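Local coordinates for DNA protection during starvation protein (Agrobacterium tumefaciens, PDB 1O9R) that oxidises ferrous iron with hydrogen peroxide and stores it as a ferric mineral inside a hollow dodecamer, protecting DNA from oxidative damage without binding it, at residues T6-D9 against A14-T17; R59-N64 against S144-K149; A70-Q75 against A131-T136; R122-D127 against D138-A143. All blocks are in the same frame, centred on the assembly; numbering follows the deposited sequence.

Contact 1 (T6-D9 against A14-T17); sequences TKND and AKST
K15 reaches back from the first turns of helix 12-42 to the N-terminal loop at T6-D9, and its ammonium ends on the backbone oxygen of N8. From CB the chain runs out extended through CG and CD, touching nothing in T6-D9. Contact starts at CE, which has T6 CG2 4.0 Å to one side and N8 O 3.5 Å from it. A bend at the last torsion (chi4 99°) then swings NZ out of the line of the chain, and NZ lands 2.7 Å from N8 O, above the carbonyl plane by 35°. L10 O takes a second hydrogen bond from the same nitrogen. The loop has its own brace: T6 OG1 accepts from N8 N at 3.1 Å, an ST turn, and also bonds E155 of the second subunit. D9 OD1 pairs with R122 of that subunit and stays 6.8 Å from K15 NZ. The lysine charge is therefore met here by main-chain carbonyls, with the D9 carboxylate only a distant neighbour. Two carbonyl bonds on one ammonium tie the tail to the start of its own helix, while T6 OG1 and D9 OD1, on that tail, bond the second subunit.

Contact 2 (R59-N64 against S144-K149); sequences RTQLDN and SRDLDK
The amide of Q61 meets D146 through its oxygen: OE1 sits 3.8 Å from D146 CB and 4.0 Å from D146 CG. An extended chain (chi2 173°) carries it out there. The amide and carboxylate planes are 27° apart, and the two side chains cross at about a right angle, but no direct hydrogen bond joins them. A water bridges instead, donating to Q61 OE1 at 2.9 Å and, weakly, to the main-chain oxygen of D146 at 3.5 Å. D146 OD1 bonds NE2 of H65, one turn on from Q61. On the other flank of helix 48-75 the guanidinium of R59 has D63 CG in plane at its edge. NE gives a hydrogen bond of 2.9 Å to D63 OD2, on the syn side and 20° out of the carboxylate plane, a salt bridge within the helix; OD2 itself is tilted somewhat from the guanidinium plane.

Beside the polar pair, L62 and L147 meet by one methyl each, CD2 to CD2 at 4.2 Å, their side chains crossing nearly at right angles. The approach is light: one methyl pair, the Q61 oxygen against D146 CB and CG, and a water, with the nearest CA atoms, those of Q61 and D146, 7.5 Å apart.

This is the middle of the ferritin-like four-helix bundle, where helix 48-75 faces helix 134-156. L62 also packs on L32 and T36 of helix 12-42 and on Y114 of helix 103-130; L147 rests on I121 of helix 103-130, so both leucines belong to the bundle core.

Contact 3 (A70-Q75 against A131-T136); sequences AERVVQ and AGDPTT
D133 OD1 is gripped by two donors, R72 NH2 at 3.1 Å and the backbone N of T136 at 3.1 Å. D133 is the N-cap of helix 134-156, and the bond from T136 N is its capping bond, arriving from well above the carboxylate plane. R72 NH2 instead meets the syn lone pair of OD1, and OD1 lies close to the guanidinium plane; with opposite charges at this distance, the pair is a salt bridge. Just before the cap, G132 ends helix 103-130 in a Schellman motif at positive phi, so the two helices of the ferritin-like bundle are joined by a tight turn.

R72 brings its guanidinium across from the last turn of helix 48-75 by a bend at chi2 (58°). NH1 goes to Q75 OE1 at 3.1 Å. T135 lays its CG2 over one face, 3.5 Å above the plane and toward the rim. With three edge bonds in plane, the group's rotation is fixed. NH1 also makes a salt bridge with D148 of the second subunit, while T135 OG1 bonds S144 there; E71, next to R72, is an iron ligand. D133 and D148 of the second subunit balance the buried charge. The third edge bond is the straightest: R72 NE points at T136 OG1 from 2.8 Å, in the guanidinium plane, with an N-H...O angle of 178°.

Contact 4 (R122-D127 against D138-A143); sequences RKAIDD and DIFTAA
F140 lies with its ring broadside to A124, whose CB stands 3.5 Å from the ring centroid and only 2° off the normal. That places the methyl almost exactly over the centre, a clean CH-pi contact, and all six ring carbons lie within 3.7 to 3.8 Å of it. The first torsion, with CG anti to the carbonyl carbon (chi1 -78°), sends the ring from helix 134-156 toward helix 103-130, and chi2 of 123° turns its face to A124.

I125 takes the place next to A124. Its side chain and that of F140 slide past each other in opposite directions, so they meet near their roots: I125 CG1 is 3.7 Å from F140 CB. Further along, I125 crosses T141 at about a right angle and offers it two methyls, CG2 at 3.5 Å and CD1 at 3.7 Å from T141 OG1.

The two helix segments run antiparallel, with axes 8.3 Å apart, as befits consecutive helices of a ferritin-like bundle joined by a short turn. L22 and S25 of helix 12-42 also touch F140, and T135 of the third subunit packs on I125, so this pairing joins the bundle interior to a subunit interface. No hydrogen bond crosses between the segments: the helices are held here by dispersion and CH-pi contact, and the one hydroxyl involved, T141 OG1, is satisfied within its own helix by the carbonyl of A137, one turn back.

Along the chain contact 1 closes first; contacts 3 and 4, whose segments alternate, both lie inside the long loop closed by contact 2. Contacts 2, 3 and 4 all use helix 134-156, contacts 2 and 3 pairing it with helix 48-75 and contact 4 with helix 103-130. Contacts 1, 3 and 4 gather toward one end of the bundle. Contacts 1 and 3 are centred 8 Å apart; contacts 3 and 4 are 10 Å apart between centres and touch through R72 CG and I139 CD1. Contact 2 sits nearer the middle, its centre 12 Å from that of contact 4, and they meet in the D148-R122 salt bridge. All four contacts reach neighbouring subunits, so bundle packing and dodecamer assembly share residues.

Contact 1 (T6-D9 against A14-T17)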
loop_
_atom_site.group_PDB
_atom_site.type_symbol
_atom_site.label_atom_id
_atom_site.label_comp_id
_atom_site.label_asym_id
_atom_site.label_seq_id
_atom_site.Cartn_x
_atom_site.Cartn_y
_atom_site.Cartn_z
ATOM N N THR A 6 -14.153 -37.835 4.151
ATOM C CA THR A 6 -14.602 -36.445 4.265
ATOM C C THR A 6 -16.121 -36.391 4.384
ATOM O O THR A 6 -16.832 -37.237 3.809
ATOM C CB THR A 6 -14.122 -35.605 3.087
ATOM O OG1 THR A 6 -14.661 -34.288 3.116
ATOM C CG2 THR A 6 -14.483 -36.187 1.710
ATOM N N LYS A 7 -16.613 -35.350 5.021
ATOM C CA LYS A 7 -18.038 -35.036 5.169
ATOM C C LYS A 7 -18.555 -34.521 3.824
ATOM O O LYS A 7 -19.771 -34.493 3.603
ATOM C CB LYS A 7 -18.301 -33.965 6.215
ATOM C CG LYS A 7 -17.937 -34.158 7.677
ATOM C CD LYS A 7 -18.678 -35.372 8.252
ATOM C CE LYS A 7 -18.395 -35.481 9.753
ATOM N NZ LYS A 7 -19.177 -36.630 10.314
ATOM N N ASN A 8 -17.704 -34.077 2.903
ATOM C CA ASN A 8 -18.078 -33.643 1.558
ATOM C C ASN A 8 -18.982 -34.693 0.884
ATOM O O ASN A 8 -18.492 -35.818 0.724
ATOM C CB ASN A 8 -16.824 -33.361 0.734
ATOM C CG ASN A 8 -17.124 -32.668 -0.551
ATOM O OD1 ASN A 8 -16.514 -31.602 -0.959
ATOM N ND2 ASN A 8 -18.040 -33.196 -1.313
ATOM N N ASP A 9 -20.225 -34.352 0.560
ATOM C CA ASP A 9 -21.175 -35.409 0.100
ATOM C C ASP A 9 -21.292 -35.536 -1.393
ATOM O O ASP A 9 -22.264 -36.172 -1.893
ATOM C CB ASP A 9 -22.549 -35.220 0.742
ATOM C CG ASP A 9 -23.377 -34.063 0.245
ATOM O OD1 ASP A 9 -22.945 -33.314 -0.644
ATOM O OD2 ASP A 9 -24.549 -33.874 0.693
ATOM N N ALA A 14 -18.699 -39.785 -8.528
ATOM C CA ALA A 14 -18.341 -38.461 -9.067
ATOM C C ALA A 14 -16.980 -38.011 -8.499
ATOM O O ALA A 14 -16.173 -37.517 -9.312
ATOM C CB ALA A 14 -19.384 -37.402 -8.716
ATOM N N LYS A 15 -16.728 -38.245 -7.236
ATOM C CA LYS A 15 -15.404 -37.915 -6.687
ATOM C C LYS A 15 -14.314 -38.644 -7.465
ATOM O O LYS A 15 -13.278 -38.048 -7.848
ATOM C CB LYS A 15 -15.286 -38.245 -5.222
ATOM C CG LYS A 15 -16.112 -37.399 -4.244
ATOM C CD LYS A 15 -15.796 -37.894 -2.836
ATOM C CE LYS A 15 -16.383 -36.972 -1.763
ATOM N NZ LYS A 15 -17.646 -37.513 -1.226
ATOM N N SER A 16 -14.488 -39.956 -7.680
ATOM C CA SER A 16 -13.409 -40.674 -8.387
ATOM C C SER A 16 -13.208 -40.145 -9.791
ATOM O O SER A 16 -12.052 -39.948 -10.277
ATOM C CB SER A 16 -13.878 -42.159 -8.422
ATOM O OG SER A 16 -12.882 -42.983 -9.048
ATOM N N THR A 17 -14.289 -39.915 -10.531
ATOM C CA THR A 17 -14.167 -39.400 -11.893
ATOM C C THR A 17 -13.416 -38.053 -11.913
ATOM O O THR A 17 -12.528 -37.793 -12.726
ATOM C CB THR A 17 -15.532 -39.188 -12.556
ATOM O OG1 THR A 17 -16.167 -40.521 -12.626
ATOM C CG2 THR A 17 -15.559 -38.572 -13.936
#

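Contact 2 (R59-N64 against S144-K149)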
loop_
_atom_site.group_PDB
_atom_site.type_symbol
_atom_site.label_atom_id
_atom_site.label_comp_id
_atom_site.label_asym_id
_atom_site.label_seq_id
_atom_site.Cartn_x
_atom_site.Cartn_y
_atom_site.Cartn_z
ATOM N N ARG A 59 3.108 -17.404 -15.985
ATOM C CA ARG A 59 3.585 -18.385 -15.034
ATOM C C ARG A 59 2.859 -18.250 -13.693
ATOM O O ARG A 59 2.401 -19.249 -13.132
ATOM C CB ARG A 59 5.102 -18.381 -14.894
ATOM C CG ARG A 59 5.586 -19.271 -13.744
ATOM C CD ARG A 59 5.267 -20.785 -13.973
ATOM N NE ARG A 59 5.814 -21.469 -12.808
ATOM C CZ ARG A 59 7.032 -22.034 -12.717
ATOM N NH1 ARG A 59 7.490 -22.433 -11.496
ATOM N NH2 ARG A 59 7.778 -22.237 -13.786
ATOM N N THR A 60 2.679 -17.006 -13.252
ATOM C CA THR A 60 1.957 -16.776 -11.964
ATOM C C THR A 60 0.542 -17.323 -12.114
ATOM O O THR A 60 0.036 -17.973 -11.184
ATOM C CB THR A 60 1.874 -15.239 -11.724
ATOM O OG1 THR A 60 3.252 -14.870 -11.456
ATOM C CG2 THR A 60 1.050 -15.021 -10.440
ATOM N N GLN A 61 -0.135 -17.085 -13.247
ATOM C CA GLN A 61 -1.500 -17.615 -13.350
ATOM C C GLN A 61 -1.572 -19.120 -13.388
ATOM O O GLN A 61 -2.453 -19.736 -12.802
ATOM C CB GLN A 61 -2.139 -17.051 -14.643
ATOM C CG GLN A 61 -2.293 -15.548 -14.595
ATOM C CD GLN A 61 -2.762 -14.955 -15.909
ATOM O OE1 GLN A 61 -3.049 -15.617 -16.899
ATOM N NE2 GLN A 61 -2.813 -13.621 -15.935
ATOM N N LEU A 62 -0.601 -19.772 -14.070
ATOM C CA LEU A 62 -0.571 -21.234 -14.126
ATOM C C LEU A 62 -0.270 -21.773 -12.738
ATOM O O LEU A 62 -0.800 -22.819 -12.326
ATOM C CB LEU A 62 0.538 -21.686 -15.111
ATOM C CG LEU A 62 0.215 -21.427 -16.584
ATOM C CD1 LEU A 62 1.427 -21.729 -17.481
ATOM C CD2 LEU A 62 -1.005 -22.252 -17.048
ATOM N N ASP A 63 0.573 -21.082 -11.962
ATOM C CA ASP A 63 0.789 -21.547 -10.588
ATOM C C ASP A 63 -0.508 -21.493 -9.806
ATOM O O ASP A 63 -0.786 -22.456 -9.014
ATOM C CB ASP A 63 1.795 -20.610 -9.884
ATOM C CG ASP A 63 3.210 -20.697 -10.406
ATOM O OD1 ASP A 63 3.954 -19.719 -10.067
ATOM O OD2 ASP A 63 3.552 -21.682 -11.082
ATOM N N ASN A 64 -1.282 -20.454 -9.955
ATOM C CA ASN A 64 -2.495 -20.309 -9.156
ATOM C C ASN A 64 -3.570 -21.305 -9.607
ATOM O O ASN A 64 -4.167 -21.962 -8.730
ATOM C CB ASN A 64 -2.992 -18.857 -9.312
ATOM C CG ASN A 64 -2.111 -17.887 -8.493
ATOM O OD1 ASN A 64 -1.353 -18.279 -7.593
ATOM N ND2 ASN A 64 -2.248 -16.653 -8.931
ATOM N N SER A 144 -9.956 -21.776 -17.629
ATOM C CA SER A 144 -10.194 -21.629 -19.042
ATOM C C SER A 144 -10.192 -20.169 -19.454
ATOM O O SER A 144 -9.658 -19.831 -20.510
ATOM C CB SER A 144 -11.617 -22.231 -19.329
ATOM O OG SER A 144 -11.950 -22.104 -20.691
ATOM N N ARG A 145 -10.840 -19.310 -18.638
ATOM C CA ARG A 145 -10.837 -17.904 -19.024
ATOM C C ARG A 145 -9.420 -17.351 -19.120
ATOM O O ARG A 145 -9.047 -16.667 -20.096
ATOM C CB ARG A 145 -11.542 -17.111 -17.901
ATOM C CG ARG A 145 -13.036 -17.226 -18.161
ATOM C CD ARG A 145 -13.899 -16.487 -17.200
ATOM N NE ARG A 145 -13.580 -15.034 -17.268
ATOM C CZ ARG A 145 -14.201 -14.227 -16.410
ATOM N NH1 ARG A 145 -15.141 -14.585 -15.565
ATOM N NH2 ARG A 145 -13.809 -12.928 -16.478
ATOM N N ASP A 146 -8.534 -17.719 -18.176
ATOM C CA ASP A 146 -7.140 -17.189 -18.275
ATOM C C ASP A 146 -6.388 -17.942 -19.374
ATOM O O ASP A 146 -5.548 -17.303 -20.027
ATOM C CB ASP A 146 -6.446 -17.370 -16.920
ATOM C CG ASP A 146 -6.866 -16.291 -15.906
ATOM O OD1 ASP A 146 -6.662 -16.596 -14.689
ATOM O OD2 ASP A 146 -7.393 -15.256 -16.335
ATOM N N LEU A 147 -6.590 -19.251 -19.583
ATOM C CA LEU A 147 -5.837 -19.939 -20.669
ATOM C C LEU A 147 -6.265 -19.373 -21.990
ATOM O O LEU A 147 -5.381 -19.243 -22.880
ATOM C CB LEU A 147 -6.102 -21.448 -20.599
ATOM C CG LEU A 147 -5.227 -22.118 -19.517
ATOM C CD1 LEU A 147 -5.908 -23.390 -19.023
ATOM C CD2 LEU A 147 -3.832 -22.335 -20.136
ATOM N N ASP A 148 -7.556 -19.170 -22.233
ATOM C CA ASP A 148 -7.974 -18.665 -23.542
ATOM C C ASP A 148 -7.469 -17.272 -23.790
ATOM O O ASP A 148 -7.168 -16.942 -24.941
ATOM C CB ASP A 148 -9.526 -18.720 -23.667
ATOM C CG ASP A 148 -10.037 -20.110 -23.987
ATOM O OD1 ASP A 148 -11.294 -20.156 -24.182
ATOM O OD2 ASP A 148 -9.312 -21.102 -24.050
ATOM N N LYS A 149 -7.428 -16.442 -22.735
ATOM C CA LYS A 149 -6.863 -15.079 -22.958
ATOM C C LYS A 149 -5.349 -15.179 -23.183
ATOM O O LYS A 149 -4.897 -14.396 -24.041
ATOM C CB LYS A 149 -7.230 -14.223 -21.717
ATOM C CG LYS A 149 -6.647 -12.832 -21.802
ATOM C CD LYS A 149 -7.202 -11.923 -20.687
ATOM C CE LYS A 149 -6.486 -10.569 -20.793
ATOM N NZ LYS A 149 -7.220 -9.581 -19.923
HETATM O O HOH W 1 -4.383 -14.177 -19.079
#

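Contact 3 (A70-Q75 against A131-T136)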
loop_
_atom_site.group_PDB
_atom_site.type_symbol
_atom_site.label_atom_id
_atom_site.label_comp_id
_atom_site.label_asym_id
_atom_site.label_seq_id
_atom_site.Cartn_x
_atom_site.Cartn_y
_atom_site.Cartn_z
ATOM N N ALA A 70 -5.014 -28.849 -7.740
ATOM C CA ALA A 70 -4.496 -29.821 -6.803
ATOM C C ALA A 70 -5.282 -29.829 -5.507
ATOM O O ALA A 70 -5.517 -30.886 -4.916
ATOM C CB ALA A 70 -3.015 -29.483 -6.546
ATOM N N GLU A 71 -5.567 -28.612 -4.990
ATOM C CA GLU A 71 -6.332 -28.560 -3.727
ATOM C C GLU A 71 -7.704 -29.221 -3.912
ATOM O O GLU A 71 -8.156 -29.824 -2.905
ATOM C CB GLU A 71 -6.525 -27.100 -3.292
ATOM C CG GLU A 71 -5.242 -26.332 -2.948
ATOM C CD GLU A 71 -5.604 -24.868 -2.593
ATOM O OE1 GLU A 71 -6.708 -24.359 -2.822
ATOM O OE2 GLU A 71 -4.621 -24.178 -2.273
ATOM N N ARG A 72 -8.309 -29.095 -5.074
ATOM C CA ARG A 72 -9.633 -29.755 -5.253
ATOM C C ARG A 72 -9.488 -31.249 -5.197
ATOM O O ARG A 72 -10.441 -31.837 -4.642
ATOM C CB ARG A 72 -10.213 -29.267 -6.589
ATOM C CG ARG A 72 -11.667 -29.704 -6.806
ATOM C CD ARG A 72 -12.567 -29.184 -5.635
ATOM N NE ARG A 72 -13.948 -29.562 -6.017
ATOM C CZ ARG A 72 -14.928 -29.488 -5.100
ATOM N NH1 ARG A 72 -14.710 -29.076 -3.867
ATOM N NH2 ARG A 72 -16.193 -29.811 -5.473
ATOM N N VAL A 73 -8.414 -31.829 -5.753
ATOM C CA VAL A 73 -8.252 -33.282 -5.614
ATOM C C VAL A 73 -8.321 -33.634 -4.157
ATOM O O VAL A 73 -8.969 -34.649 -3.731
ATOM C CB VAL A 73 -6.870 -33.654 -6.178
ATOM C CG1 VAL A 73 -6.551 -35.115 -5.779
ATOM C CG2 VAL A 73 -6.805 -33.451 -7.679
ATOM N N VAL A 74 -7.572 -32.951 -3.293
ATOM C CA VAL A 74 -7.506 -33.344 -1.883
ATOM C C VAL A 74 -8.800 -33.095 -1.150
ATOM O O VAL A 74 -9.168 -33.861 -0.248
ATOM C CB VAL A 74 -6.294 -32.655 -1.198
ATOM C CG1 VAL A 74 -5.016 -33.135 -1.962
ATOM C CG2 VAL A 74 -6.149 -31.178 -1.218
ATOM N N GLN A 75 -9.501 -32.021 -1.512
ATOM C CA GLN A 75 -10.807 -31.754 -0.932
ATOM C C GLN A 75 -11.733 -32.953 -1.160
ATOM O O GLN A 75 -12.591 -33.181 -0.297
ATOM C CB GLN A 75 -11.454 -30.516 -1.576
ATOM C CG GLN A 75 -10.774 -29.221 -1.087
ATOM C CD GLN A 75 -11.069 -28.080 -2.023
ATOM O OE1 GLN A 75 -12.132 -27.956 -2.598
ATOM N NE2 GLN A 75 -10.056 -27.227 -2.274
ATOM N N ALA A 131 -20.260 -35.028 -14.546
ATOM C CA ALA A 131 -20.139 -35.843 -13.331
ATOM C C ALA A 131 -20.977 -35.261 -12.202
ATOM O O ALA A 131 -21.089 -35.959 -11.161
ATOM C CB ALA A 131 -18.676 -35.983 -12.915
ATOM N N GLY A 132 -21.627 -34.111 -12.313
ATOM C CA GLY A 132 -22.448 -33.588 -11.245
ATOM C C GLY A 132 -21.654 -32.758 -10.242
ATOM O O GLY A 132 -22.068 -32.578 -9.096
ATOM N N ASP A 133 -20.535 -32.181 -10.711
ATOM C CA ASP A 133 -19.677 -31.395 -9.787
ATOM C C ASP A 133 -19.495 -29.986 -10.328
ATOM O O ASP A 133 -18.409 -29.637 -10.918
ATOM C CB ASP A 133 -18.357 -32.138 -9.606
ATOM C CG ASP A 133 -17.437 -31.492 -8.569
ATOM O OD1 ASP A 133 -17.836 -30.440 -8.019
ATOM O OD2 ASP A 133 -16.350 -32.071 -8.345
ATOM N N PRO A 134 -20.447 -29.108 -10.222
ATOM C CA PRO A 134 -20.304 -27.746 -10.720
ATOM C C PRO A 134 -19.238 -26.984 -9.948
ATOM O O PRO A 134 -18.720 -26.016 -10.554
ATOM C CB PRO A 134 -21.685 -27.108 -10.569
ATOM C CG PRO A 134 -22.519 -28.078 -9.866
ATOM C CD PRO A 134 -21.807 -29.372 -9.681
ATOM N N THR A 135 -18.894 -27.307 -8.722
ATOM C CA THR A 135 -17.832 -26.605 -8.003
ATOM C C THR A 135 -16.497 -26.815 -8.692
ATOM O O THR A 135 -15.722 -25.896 -9.004
ATOM C CB THR A 135 -17.803 -26.999 -6.545
ATOM O OG1 THR A 135 -19.097 -26.565 -6.036
ATOM C CG2 THR A 135 -16.682 -26.341 -5.766
ATOM N N THR A 136 -16.203 -28.070 -9.052
ATOM C CA THR A 136 -14.987 -28.374 -9.763
ATOM C C THR A 136 -15.086 -27.793 -11.171
ATOM O O THR A 136 -14.128 -27.241 -11.706
ATOM C CB THR A 136 -14.776 -29.895 -9.930
ATOM O OG1 THR A 136 -14.549 -30.381 -8.631
ATOM C CG2 THR A 136 -13.591 -30.147 -10.893
#

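Contact 4 (R122-D127 against D138-A143)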
loop_
_atom_site.group_PDB
_atom_site.type_symbol
_atom_site.label_atom_id
_atom_site.label_comp_id
_atom_site.label_asym_id
_atom_site.label_seq_id
_atom_site.Cartn_x
_atom_site.Cartn_y
_atom_site.Cartn_z
ATOM N N ARG A 122 -10.953 -26.795 -21.370
ATOM C CA ARG A 122 -12.285 -26.580 -21.896
ATOM C C ARG A 122 -13.121 -27.866 -21.778
ATOM O O ARG A 122 -14.282 -27.875 -21.357
ATOM C CB ARG A 122 -12.196 -26.132 -23.370
ATOM C CG ARG A 122 -13.459 -25.615 -24.030
ATOM C CD ARG A 122 -13.321 -25.195 -25.515
ATOM N NE ARG A 122 -11.967 -24.822 -25.928
ATOM C CZ ARG A 122 -11.447 -23.659 -25.483
ATOM N NH1 ARG A 122 -12.198 -22.750 -24.837
ATOM N NH2 ARG A 122 -10.177 -23.374 -25.747
ATOM N N LYS A 123 -12.500 -29.018 -22.166
ATOM C CA LYS A 123 -13.212 -30.308 -22.044
ATOM C C LYS A 123 -13.416 -30.685 -20.584
ATOM O O LYS A 123 -14.442 -31.267 -20.217
ATOM C CB LYS A 123 -12.341 -31.376 -22.765
ATOM C CG LYS A 123 -13.043 -32.759 -22.697
ATOM C CD LYS A 123 -12.294 -33.705 -23.648
ATOM C CE LYS A 123 -13.075 -35.024 -23.698
ATOM N NZ LYS A 123 -12.887 -35.847 -22.478
ATOM N N ALA A 124 -12.452 -30.361 -19.692
ATOM C CA ALA A 124 -12.587 -30.664 -18.279
ATOM C C ALA A 124 -13.793 -29.972 -17.675
ATOM O O ALA A 124 -14.382 -30.575 -16.753
ATOM C CB ALA A 124 -11.297 -30.308 -17.505
ATOM N N ILE A 125 -14.115 -28.744 -18.138
ATOM C CA ILE A 125 -15.326 -28.119 -17.572
ATOM C C ILE A 125 -16.550 -29.028 -17.880
ATOM O O ILE A 125 -17.307 -29.275 -16.925
ATOM C CB ILE A 125 -15.576 -26.808 -18.302
ATOM C CG1 ILE A 125 -14.419 -25.804 -18.121
ATOM C CG2 ILE A 125 -16.912 -26.181 -17.879
ATOM C CD1 ILE A 125 -14.580 -24.589 -19.040
ATOM N N ASP A 126 -16.611 -29.429 -19.127
ATOM C CA ASP A 126 -17.849 -30.235 -19.454
ATOM C C ASP A 126 -17.787 -31.598 -18.794
ATOM O O ASP A 126 -18.844 -32.059 -18.287
ATOM C CB ASP A 126 -17.894 -30.402 -20.972
ATOM C CG ASP A 126 -18.063 -29.140 -21.771
ATOM O OD1 ASP A 126 -18.392 -28.054 -21.223
ATOM O OD2 ASP A 126 -17.850 -29.156 -23.001
ATOM N N ASP A 127 -16.648 -32.246 -18.723
ATOM C CA ASP A 127 -16.628 -33.573 -18.055
ATOM C C ASP A 127 -16.984 -33.455 -16.579
ATOM O O ASP A 127 -17.550 -34.382 -15.975
ATOM C CB ASP A 127 -15.324 -34.301 -18.241
ATOM C CG ASP A 127 -15.065 -34.692 -19.694
ATOM O OD1 ASP A 127 -13.944 -34.890 -20.160
ATOM O OD2 ASP A 127 -16.084 -34.776 -20.443
ATOM N N ASP A 138 -16.414 -25.059 -12.007
ATOM C CA ASP A 138 -16.100 -23.630 -11.915
ATOM C C ASP A 138 -14.606 -23.396 -11.782
ATOM O O ASP A 138 -14.111 -22.406 -12.358
ATOM C CB ASP A 138 -16.825 -23.136 -10.648
ATOM C CG ASP A 138 -16.696 -21.608 -10.517
ATOM O OD1 ASP A 138 -15.992 -21.144 -9.595
ATOM O OD2 ASP A 138 -17.287 -20.919 -11.353
ATOM N N ILE A 139 -13.892 -24.278 -11.111
ATOM C CA ILE A 139 -12.419 -24.159 -11.001
ATOM C C ILE A 139 -11.848 -24.238 -12.407
ATOM O O ILE A 139 -10.930 -23.468 -12.790
ATOM C CB ILE A 139 -11.866 -25.262 -10.085
ATOM C CG1 ILE A 139 -12.182 -24.885 -8.631
ATOM C CG2 ILE A 139 -10.344 -25.445 -10.289
ATOM C CD1 ILE A 139 -11.988 -26.063 -7.664
ATOM N N PHE A 140 -12.359 -25.202 -13.225
ATOM C CA PHE A 140 -11.804 -25.322 -14.576
ATOM C C PHE A 140 -12.276 -24.156 -15.445
ATOM O O PHE A 140 -11.543 -23.731 -16.362
ATOM C CB PHE A 140 -12.253 -26.656 -15.229
ATOM C CG PHE A 140 -11.472 -27.843 -14.746
ATOM C CD1 PHE A 140 -12.175 -28.912 -14.174
ATOM C CD2 PHE A 140 -10.098 -27.923 -14.906
ATOM C CE1 PHE A 140 -11.481 -30.036 -13.767
ATOM C CE2 PHE A 140 -9.438 -29.047 -14.480
ATOM C CZ PHE A 140 -10.124 -30.125 -13.919
ATOM N N THR A 141 -13.470 -23.567 -15.215
ATOM C CA THR A 141 -13.932 -22.442 -15.971
ATOM C C THR A 141 -13.064 -21.212 -15.735
ATOM O O THR A 141 -12.721 -20.480 -16.663
ATOM C CB THR A 141 -15.390 -22.160 -15.675
ATOM O OG1 THR A 141 -16.180 -23.310 -16.002
ATOM C CG2 THR A 141 -15.907 -21.018 -16.556
ATOM N N ALA A 142 -12.719 -21.000 -14.470
ATOM C CA ALA A 142 -11.815 -19.839 -14.186
ATOM C C ALA A 142 -10.485 -20.059 -14.884
ATOM O O ALA A 142 -9.920 -19.094 -15.433
ATOM C CB ALA A 142 -11.642 -19.716 -12.666
ATOM N N ALA A 143 -9.979 -21.294 -14.861
ATOM C CA ALA A 143 -8.703 -21.569 -15.534
ATOM C C ALA A 143 -8.825 -21.335 -17.015
ATOM O O ALA A 143 -7.938 -20.831 -17.713
ATOM C CB ALA A 143 -8.194 -22.991 -15.218
#